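Local coordinates for 11S globulin isoform 1 (Cocos nucifera, PDB 5WPW), which serves as a seed storage protein, a nutrient reservoir of coconut and potential food allergen, built as a hexamer of two-cupin subunits, at residues A[62-67]-A[113-118]; A[252-257]-A[286-291]. The protein carries 2 engineered substitutions. One frame throughout, in Å; residues are numbered along the deposited sequence.

Contact 1 of 2, residues A[62-67]-A[113-118]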
# COMPACT_ATOMS: atom_id res chain seq x y z
N LEU A 62 17.68 -16.87 -2.94
CA LEU A 62 18.81 -15.99 -2.71
C LEU A 62 20.07 -16.82 -2.91
O LEU A 62 20.12 -17.96 -2.44
CB LEU A 62 18.84 -15.43 -1.28
CG LEU A 62 17.73 -14.47 -0.87
CD1 LEU A 62 18.13 -13.80 0.43
CD2 LEU A 62 17.48 -13.46 -1.97
N VAL A 63 21.01 -16.28 -3.69
CA VAL A 63 22.32 -16.89 -3.92
C VAL A 63 23.36 -16.07 -3.18
O VAL A 63 23.39 -14.84 -3.32
CB VAL A 63 22.64 -16.96 -5.42
CG1 VAL A 63 23.97 -17.70 -5.63
CG2 VAL A 63 21.50 -17.61 -6.19
N TYR A 64 24.21 -16.72 -2.40
CA TYR A 64 25.35 -16.03 -1.80
C TYR A 64 26.63 -16.49 -2.48
O TYR A 64 26.90 -17.69 -2.51
CB TYR A 64 25.45 -16.28 -0.29
CG TYR A 64 26.63 -15.56 0.36
CD1 TYR A 64 26.63 -14.17 0.51
CD2 TYR A 64 27.73 -16.26 0.82
CE1 TYR A 64 27.71 -13.51 1.10
CE2 TYR A 64 28.81 -15.62 1.40
CZ TYR A 64 28.79 -14.25 1.53
OH TYR A 64 29.87 -13.62 2.12
N ILE A 65 27.42 -15.54 -2.98
CA ILE A 65 28.71 -15.83 -3.62
C ILE A 65 29.75 -15.95 -2.50
O ILE A 65 30.23 -14.95 -1.97
CB ILE A 65 29.10 -14.76 -4.64
CG1 ILE A 65 27.99 -14.51 -5.66
CG2 ILE A 65 30.42 -15.18 -5.41
CD1 ILE A 65 27.58 -15.71 -6.36
N VAL A 66 30.06 -17.20 -2.12
CA VAL A 66 31.11 -17.48 -1.15
C VAL A 66 32.49 -17.12 -1.70
O VAL A 66 33.37 -16.64 -0.98
CB VAL A 66 31.05 -18.97 -0.74
CG1 VAL A 66 32.21 -19.33 0.22
CG2 VAL A 66 29.71 -19.30 -0.06
N GLN A 67 32.70 -17.36 -2.99
CA GLN A 67 34.03 -17.22 -3.57
C GLN A 67 33.89 -16.94 -5.06
O GLN A 67 32.96 -17.45 -5.69
CB GLN A 67 34.82 -18.51 -3.33
CG GLN A 67 36.29 -18.49 -3.76
CD GLN A 67 36.88 -19.89 -3.72
OE1 GLN A 67 37.33 -20.35 -2.67
NE2 GLN A 67 36.85 -20.58 -4.85
N GLY A 113 30.99 -12.16 -1.69
CA GLY A 113 30.14 -11.43 -0.79
C GLY A 113 28.83 -10.94 -1.38
O GLY A 113 28.00 -10.38 -0.64
N ASP A 114 28.62 -11.10 -2.68
CA ASP A 114 27.38 -10.64 -3.28
C ASP A 114 26.23 -11.57 -2.91
O ASP A 114 26.39 -12.78 -2.82
CB ASP A 114 27.49 -10.57 -4.79
CG ASP A 114 28.16 -9.31 -5.27
OD1 ASP A 114 28.36 -8.37 -4.48
OD2 ASP A 114 28.46 -9.25 -6.46
N VAL A 115 25.05 -10.99 -2.74
CA VAL A 115 23.80 -11.72 -2.65
C VAL A 115 23.01 -11.40 -3.90
O VAL A 115 22.84 -10.22 -4.24
CB VAL A 115 22.97 -11.35 -1.41
CG1 VAL A 115 21.67 -12.06 -1.50
CG2 VAL A 115 23.70 -11.76 -0.14
N LEU A 116 22.56 -12.44 -4.60
CA LEU A 116 21.71 -12.31 -5.78
C LEU A 116 20.33 -12.87 -5.48
O LEU A 116 20.22 -13.95 -4.89
CB LEU A 116 22.31 -13.06 -6.97
CG LEU A 116 23.66 -12.51 -7.41
CD1 LEU A 116 24.71 -13.60 -7.39
CD2 LEU A 116 23.48 -11.91 -8.78
N ALA A 117 19.29 -12.14 -5.89
CA ALA A 117 17.89 -12.55 -5.70
C ALA A 117 17.30 -12.87 -7.07
O ALA A 117 17.24 -12.00 -7.95
CB ALA A 117 17.08 -11.45 -5.02
N VAL A 118 16.85 -14.11 -7.23
CA VAL A 118 16.22 -14.57 -8.47
C VAL A 118 14.75 -14.94 -8.25
O VAL A 118 14.48 -15.98 -7.65
CB VAL A 118 17.00 -15.78 -9.02
CG1 VAL A 118 16.38 -16.27 -10.30
CG2 VAL A 118 18.45 -15.42 -9.23
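Strands 62-67 and 114-118 pair antiparallel in the N-terminal cupin sheet, tightly packed from Leu62 to Ile65 and loose beyond it. Their directions differ by 158°. At the centre, Val63 and Leu116 form a hydrogen-bonded pair: Val63 N reaches Leu116 O at 2.7 Å and Leu116 N returns to Val63 O at 2.8 Å, with both donors lying in the carbonyl planes. Ile65 N then donates almost straight to Asp114 O (3.0 Å, 176°), whereas the return bond to Ile65 O comes from Gly113 N at 2.9 Å. The backbone angles of Gly113, with positive phi, would press a CB against the preceding carbonyl, which calls for glycine here.

The side chains that meet across the pair are buried, on the two faces of the sheet. Leu62, Tyr64, Val115 and Ala117 share one face, where Leu62 CD2 rests 3.7 Å from Ala117 CB. With CG anti to its backbone N, Tyr64 crosses Val115 at about a right angle and takes Val115 CG2 against its ring edge, 3.8 Å from Tyr64 CD1; its OH reaches Gly113 CA. On the face of Val63 and Leu116, Ile65 CD1 meets Leu116 CD1 at 3.7 Å, the two side chains crossing obliquely.

The loose end is Val66 and Gln67, partly exposed and turned away from 113-118; both face Val135 in a classic β-bulge, and Gln67 NE2 bonds to Pro133 O. Within the sheet, strand 61-67 lies between 134-140 and 114-118, the latter flanked by 251-253, while Leu281 and Ile284 of helix 281-284 cover Leu62 and Ala117.

Contact 2 of 2, residues A[252-257]-A[286-291]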
# COMPACT_ATOMS: atom_id res chain seq x y z
N GLN A 252 23.23 -7.38 -4.25
CA GLN A 252 23.75 -6.48 -3.23
C GLN A 252 24.87 -7.18 -2.48
O GLN A 252 24.74 -8.34 -2.09
CB GLN A 252 22.65 -6.05 -2.25
CG GLN A 252 23.21 -5.38 -1.01
CD GLN A 252 22.96 -3.90 -1.00
OE1 GLN A 252 22.57 -3.31 -2.00
NE2 GLN A 252 23.16 -3.28 0.17
N ASN A 253 25.97 -6.46 -2.28
CA ASN A 253 27.11 -7.03 -1.57
C ASN A 253 26.92 -6.86 -0.07
O ASN A 253 26.61 -5.76 0.41
CB ASN A 253 28.40 -6.36 -2.05
CG ASN A 253 29.61 -6.89 -1.33
OD1 ASN A 253 29.98 -6.37 -0.29
ND2 ASN A 253 30.21 -7.94 -1.86
N ILE A 254 27.07 -7.95 0.68
CA ILE A 254 27.03 -7.89 2.14
C ILE A 254 28.33 -8.33 2.78
O ILE A 254 28.40 -8.40 4.02
CB ILE A 254 25.86 -8.70 2.71
CG1 ILE A 254 26.00 -10.18 2.34
CG2 ILE A 254 24.53 -8.10 2.24
CD1 ILE A 254 25.14 -11.10 3.19
N GLY A 255 29.36 -8.64 2.00
CA GLY A 255 30.58 -9.18 2.57
C GLY A 255 31.57 -8.10 2.94
O GLY A 255 32.43 -8.30 3.80
N ASP A 256 31.46 -6.96 2.27
CA ASP A 256 32.36 -5.83 2.43
C ASP A 256 32.31 -5.34 3.87
O ASP A 256 31.24 -4.91 4.33
CB ASP A 256 31.99 -4.69 1.48
CG ASP A 256 32.91 -3.47 1.60
OD1 ASP A 256 33.79 -3.43 2.49
OD2 ASP A 256 32.76 -2.52 0.80
N PRO A 257 33.43 -5.32 4.58
CA PRO A 257 33.41 -4.84 5.97
C PRO A 257 32.86 -3.45 6.12
O PRO A 257 32.20 -3.16 7.12
CB PRO A 257 34.90 -4.88 6.37
CG PRO A 257 35.48 -5.94 5.49
CD PRO A 257 34.77 -5.79 4.18
N MET A 286 12.53 -12.82 1.55
CA MET A 286 13.68 -13.43 2.21
C MET A 286 14.67 -12.33 2.54
O MET A 286 14.68 -11.27 1.91
CB MET A 286 14.35 -14.53 1.36
CG MET A 286 13.79 -15.94 1.68
SD MET A 286 14.63 -17.29 0.80
CE MET A 286 14.19 -16.76 -0.83
N SER A 287 15.48 -12.57 3.57
CA SER A 287 16.46 -11.63 4.06
C SER A 287 17.78 -12.38 4.20
O SER A 287 17.81 -13.62 4.16
CB SER A 287 16.03 -11.03 5.42
OG SER A 287 14.71 -10.51 5.37
N ALA A 288 18.87 -11.65 4.38
CA ALA A 288 20.16 -12.30 4.60
C ALA A 288 20.93 -11.52 5.65
O ALA A 288 20.62 -10.37 5.97
CB ALA A 288 20.98 -12.40 3.29
N GLU A 289 21.97 -12.17 6.17
CA GLU A 289 22.80 -11.59 7.22
C GLU A 289 24.20 -12.17 7.07
O GLU A 289 24.35 -13.37 6.89
CB GLU A 289 22.21 -11.93 8.59
CG GLU A 289 22.96 -11.38 9.75
CD GLU A 289 22.17 -11.47 11.05
OE1 GLU A 289 22.07 -12.58 11.64
OE2 GLU A 289 21.64 -10.43 11.46
N ARG A 290 25.21 -11.31 7.11
CA ARG A 290 26.61 -11.74 7.14
C ARG A 290 27.14 -11.44 8.54
O ARG A 290 27.10 -10.28 8.97
CB ARG A 290 27.41 -11.02 6.06
CG ARG A 290 28.93 -11.15 6.20
CD ARG A 290 29.34 -12.60 6.19
NE ARG A 290 30.69 -12.80 5.66
CZ ARG A 290 31.27 -13.99 5.56
NH1 ARG A 290 30.62 -15.07 5.96
NH2 ARG A 290 32.50 -14.09 5.08
N VAL A 291 27.54 -12.48 9.27
CA VAL A 291 28.08 -12.38 10.63
C VAL A 291 29.55 -12.76 10.57
O VAL A 291 29.89 -13.85 10.10
CB VAL A 291 27.32 -13.27 11.62
CG1 VAL A 291 27.90 -13.15 13.02
CG2 VAL A 291 25.84 -12.93 11.62
O HOH W 1 32.84 -11.16 4.76
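An Asx motif just after strand 251-253, an edge strand within this chain of the N-terminal cupin sheet, organises the segment 252-257 as it passes strand 287-293 of the C-terminal cupin sheet. Gln252 still belongs to the strand, and its side chain packs on Lys249 of a second subunit. Asn253 follows, with its CG anti to the backbone N, and carries the motif: its OD1 accepts Asp256 N at 3.0 Å, in the carbonyl plane and on a lone pair, and also a weak bond from Gly255 N. Its ND2 is engaged separately, by Asp114 OD1, so both ends of the amide are held.

Ile254 makes most of the apolar contact. Its CG1 sits in the crowded position between backbone N and carbonyl carbon (chi1 62°), and with chi2 extended (163°) Ile254 CD1 lies 3.7 Å from Arg290 CB and, more loosely, 4.4 Å from Ala288 CB. Tyr64 and Leu273 also pack on Ile254. The backbone carbonyl of the same residue meets the arginine stem, Ile254 O being 3.5 Å from Arg290 CB.

The Arg290 chain then bends at chi2 (58°), and its NH1 is bonded to Thr314 OG1 and Leu360 O within its own domain. Gly255 reaches the arginine through solvent: one water donates to Gly255 O at 3.0 Å and, lying in the guanidinium plane at its edge, accepts from Arg290 NE at 2.8 Å.

Overall arrangement
The two contacts lie about 9 Å apart between centres and meet at strands 114-118 and 251-253, neighbours in one antiparallel sheet. Contact 1 is wholly buried core, a strand pair within the N-terminal cupin domain whose backbones bond directly. Contact 2 is smaller and only partly buried; it joins the chain leaving that sheet to a strand of the C-terminal cupin sheet, relying on one isoleucine, an arginine stem and a water. Val115 N probably bonds to Gln252 O and Ile254 N to Gly113 O, so strand 251-253, which ends in contact 2, extends the sheet of contact 1, and the chain then runs on to the second cupin sheet.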